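Staphylococcal enterotoxin-like toxin (Staphylococcus aureus, PDB 4DXF) probably binds sugar chains of host glycoproteins, as a staphylococcal superantigen-like protein built from an OB-fold and a beta-grasp domain. Local coordinates at residues 43-47 / 57-61; 92-96 / 136-140. All coordinates share one frame; numbering follows the deposited sequence.

Overall arrangement
Along the chain the two contacts come in series: the hairpin of contact 1 is complete before the chain enters contact 2, and they lie about 12 Å apart, centre to centre. Contact 1 (43-47 / 57-61) closes a short loop, the hairpin of strands 46-49 and 56-59 in the OB-fold. Contact 2 (92-96 / 136-140) closes a longer one, bringing strand 92-99 of the same OB-fold against the start of helix 138-153 in the beta-grasp part. Strands 56-59 and 92-99 are parallel neighbours in one sheet, so the contacts meet there: Ala59 N lies 2.8 Å from Ser93 O, a probable hydrogen bond. Hairpin, shared strand and helix thus form a continuous path between the two domains.

Contact 1. Residues 43-47 / 57-61; sequences TIRFM and KIALV
Phe46 faces Ala59 as a non-hydrogen-bonded antiparallel pair, and the next pair, Met47 with Ile58, is hydrogen-bonded in both directions, Met47 N to Ile58 O at 2.9 Å and Ile58 N to Met47 O at 2.8 Å. Beyond the paired residues Leu60 N still reaches Arg45 O at 2.9 Å, nearly straight at 167°, and a water joins Arg45 N to Leu60 O, extending the link where the two segments move apart. On the Phe46 and Ala59 side, the ring turns an edge to the opposite backbone, with Phe46 CD1 3.6 Å from Ala59 N. Ile44 adds to this cluster: with CG1 between its backbone N and carbonyl carbon (chi1 61°), CD1 arrives 3.6 Å from Ala59 CB. Leu60 divides its branches, CD2 meeting Met47 CB at 4.0 Å while CD1 touches the Phe46 carbonyl carbon at 3.7 Å and lies over one guanidinium face of Arg45, near its rim. In that guanidinium NH1 makes a salt bridge to Asp65 and NH2 a hydrogen bond to Tyr68 O. This OB-fold hairpin lies between strands 33-37 and 92-99: Ile37 packs on Met47 and Leu60, and Tyr92 on Phe46.

Contact 2. Residues 92-96 / 136-140; sequences YSVGG and ISLKE
Lys139 runs its aliphatic chain over the backbone of Val94 and Gly96, bridging the interface between the OB-fold and beta-grasp domains of the superantigen fold. The chain leaves the first turn of helix 138-153 with CG anti to the backbone N (chi1 179°) and stays extended until it bends at the last torsion, chi4 64°, which turns the amine to the strand. There Lys139 NZ donates to Val94 O at 3.0 Å, in the carbonyl plane and on a lone pair. A water accepts a hydrogen bond from Lys139 NZ at 2.8 Å and another from Val94 N, so one lysine holds both polar backbone atoms of Val94, directly and through water. Farther back along the lysine, Lys139 CD packs 3.7 Å from Gly96 CA, where the lack of a side chain lets the chain lie close. Ser93 OG sits beside Lys139 CE at 3.8 Å, and Ser93 OG is also hydrogen-bonded to Val81 N. Phe79 and Met187 also touch the side chain of Lys139, which is buried between the domains. At the helix start Ser137 is the N-cap: its OG accepts from Glu140 N at 3.1 Å while lying 3.4 Å from Gly96 CA.

Contact 1. Residues 43-47 / 57-61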
# COMPACT_ATOMS: atom_id res chain seq x y z
N THR A 43 22.59 -4.26 3.79
CA THR A 43 22.04 -3.88 5.06
C THR A 43 20.62 -4.41 5.19
O THR A 43 20.00 -4.31 6.24
CB THR A 43 22.14 -2.35 5.26
OG1 THR A 43 21.72 -1.69 4.06
CG2 THR A 43 23.63 -1.98 5.56
N ILE A 44 20.09 -4.98 4.10
CA ILE A 44 18.81 -5.71 4.20
C ILE A 44 18.73 -6.83 3.20
O ILE A 44 19.51 -6.91 2.26
CB ILE A 44 17.52 -4.83 4.06
CG1 ILE A 44 17.48 -4.15 2.69
CG2 ILE A 44 17.36 -3.88 5.32
CD1 ILE A 44 16.14 -3.49 2.44
N ARG A 45 17.71 -7.63 3.41
CA ARG A 45 17.45 -8.80 2.61
C ARG A 45 16.27 -8.54 1.66
O ARG A 45 15.46 -7.61 1.90
CB ARG A 45 17.11 -9.93 3.57
CG ARG A 45 18.41 -10.35 4.37
CD ARG A 45 18.03 -11.21 5.49
NE ARG A 45 17.42 -12.50 5.09
CZ ARG A 45 16.18 -12.89 5.41
NH1 ARG A 45 15.33 -12.09 6.09
NH2 ARG A 45 15.75 -14.09 5.01
N PHE A 46 16.22 -9.36 0.62
CA PHE A 46 15.27 -9.21 -0.49
C PHE A 46 14.60 -10.55 -0.75
O PHE A 46 15.19 -11.60 -0.55
CB PHE A 46 15.91 -8.72 -1.76
CG PHE A 46 16.54 -7.33 -1.62
CD1 PHE A 46 15.76 -6.19 -1.68
CD2 PHE A 46 17.91 -7.20 -1.41
CE1 PHE A 46 16.30 -4.89 -1.52
CE2 PHE A 46 18.48 -5.91 -1.24
CZ PHE A 46 17.67 -4.77 -1.31
N MET A 47 13.34 -10.47 -1.12
CA MET A 47 12.63 -11.61 -1.72
C MET A 47 12.62 -11.37 -3.24
O MET A 47 12.11 -10.34 -3.72
CB MET A 47 11.18 -11.72 -1.15
CG MET A 47 10.42 -12.93 -1.87
SD MET A 47 8.81 -13.19 -1.27
CE MET A 47 9.03 -13.87 0.31
N LYS A 57 13.22 -7.31 -7.03
CA LYS A 57 13.80 -7.42 -5.70
C LYS A 57 12.91 -6.75 -4.70
O LYS A 57 12.78 -5.50 -4.72
CB LYS A 57 15.16 -6.68 -5.67
CG LYS A 57 16.17 -7.22 -6.70
CD LYS A 57 17.21 -8.03 -6.03
CE LYS A 57 18.10 -8.52 -7.16
NZ LYS A 57 18.20 -9.96 -7.02
N ILE A 58 12.32 -7.51 -3.82
CA ILE A 58 11.35 -6.98 -2.86
C ILE A 58 11.99 -6.84 -1.48
O ILE A 58 12.25 -7.83 -0.73
CB ILE A 58 10.00 -7.83 -2.77
CG1 ILE A 58 9.39 -8.18 -4.16
CG2 ILE A 58 8.92 -7.24 -1.72
CD1 ILE A 58 9.02 -6.89 -5.04
N ALA A 59 12.26 -5.57 -1.08
CA ALA A 59 12.78 -5.39 0.27
C ALA A 59 12.03 -5.97 1.45
O ALA A 59 10.81 -5.77 1.65
CB ALA A 59 13.14 -3.85 0.52
N LEU A 60 12.75 -6.72 2.30
CA LEU A 60 12.15 -7.29 3.49
C LEU A 60 12.33 -6.35 4.69
O LEU A 60 13.41 -6.29 5.31
CB LEU A 60 12.72 -8.66 3.81
CG LEU A 60 12.55 -9.59 2.58
CD1 LEU A 60 13.37 -10.91 2.68
CD2 LEU A 60 11.04 -9.95 2.43
N VAL A 61 11.29 -5.58 4.96
CA VAL A 61 11.33 -4.54 5.99
C VAL A 61 10.36 -4.92 7.05
O VAL A 61 9.53 -5.83 6.86
CB VAL A 61 11.01 -3.13 5.42
CG1 VAL A 61 12.07 -2.72 4.42
CG2 VAL A 61 9.58 -3.13 4.78
O HOH W 1 15.76 -7.43 5.68

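Contact 2. Residues 92-96 / 136-140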
# COMPACT_ATOMS: atom_id res chain seq x y z
N TYR A 92 12.91 -2.71 -7.92
CA TYR A 92 12.95 -2.69 -6.53
C TYR A 92 11.63 -2.10 -6.08
O TYR A 92 11.15 -1.11 -6.69
CB TYR A 92 14.13 -1.75 -6.13
CG TYR A 92 14.14 -1.33 -4.73
CD1 TYR A 92 13.45 -0.17 -4.33
CD2 TYR A 92 14.90 -2.01 -3.78
CE1 TYR A 92 13.46 0.27 -2.99
CE2 TYR A 92 14.87 -1.60 -2.43
CZ TYR A 92 14.16 -0.43 -2.07
OH TYR A 92 14.21 -0.00 -0.77
N SER A 93 11.11 -2.69 -5.03
CA SER A 93 9.90 -2.35 -4.30
C SER A 93 9.96 -2.75 -2.82
O SER A 93 10.76 -3.62 -2.38
CB SER A 93 8.66 -2.90 -5.06
OG SER A 93 7.48 -2.57 -4.42
N VAL A 94 9.15 -2.11 -1.98
CA VAL A 94 9.27 -2.28 -0.56
C VAL A 94 8.05 -2.91 0.09
O VAL A 94 6.97 -2.33 -0.01
CB VAL A 94 9.55 -0.90 0.13
CG1 VAL A 94 9.68 -1.12 1.60
CG2 VAL A 94 10.81 -0.32 -0.49
N GLY A 95 8.18 -4.09 0.74
CA GLY A 95 7.04 -4.65 1.47
C GLY A 95 5.98 -5.19 0.48
O GLY A 95 6.35 -5.50 -0.64
N GLY A 96 4.71 -5.23 0.93
CA GLY A 96 3.58 -5.56 0.05
C GLY A 96 3.45 -7.05 -0.17
O GLY A 96 2.75 -7.47 -1.11
N ILE A 136 -4.32 -8.63 2.73
CA ILE A 136 -3.89 -7.49 1.96
C ILE A 136 -2.92 -6.69 2.83
O ILE A 136 -3.15 -6.61 4.06
CB ILE A 136 -5.15 -6.64 1.58
CG1 ILE A 136 -4.73 -5.50 0.65
CG2 ILE A 136 -6.00 -6.26 2.82
CD1 ILE A 136 -5.88 -4.89 0.00
N SER A 137 -1.91 -6.18 2.18
CA SER A 137 -0.85 -5.41 2.84
C SER A 137 -1.36 -4.00 3.09
O SER A 137 -2.17 -3.45 2.32
CB SER A 137 0.44 -5.28 2.01
OG SER A 137 0.34 -4.67 0.74
N LEU A 138 -0.83 -3.42 4.15
CA LEU A 138 -1.06 -1.95 4.31
C LEU A 138 -0.51 -1.13 3.19
O LEU A 138 -1.11 -0.09 2.84
CB LEU A 138 -0.53 -1.47 5.71
CG LEU A 138 -1.16 -2.07 6.97
CD1 LEU A 138 -0.52 -1.39 8.27
CD2 LEU A 138 -2.70 -2.10 7.20
N LYS A 139 0.61 -1.53 2.59
CA LYS A 139 1.19 -0.92 1.46
C LYS A 139 0.11 -0.71 0.39
O LYS A 139 -0.01 0.38 -0.17
CB LYS A 139 2.38 -1.70 0.88
CG LYS A 139 2.99 -1.07 -0.32
CD LYS A 139 3.95 -2.02 -1.00
CE LYS A 139 4.72 -1.38 -2.16
NZ LYS A 139 5.65 -0.23 -1.64
N GLU A 140 -0.66 -1.80 0.10
CA GLU A 140 -1.66 -1.73 -1.01
C GLU A 140 -2.84 -0.83 -0.70
O GLU A 140 -3.28 -0.04 -1.57
CB GLU A 140 -2.18 -3.15 -1.38
CG GLU A 140 -3.21 -3.09 -2.49
CD GLU A 140 -3.62 -4.47 -2.97
OE1 GLU A 140 -2.90 -5.43 -2.60
OE2 GLU A 140 -4.68 -4.58 -3.71
O HOH W 2 7.93 0.32 -3.15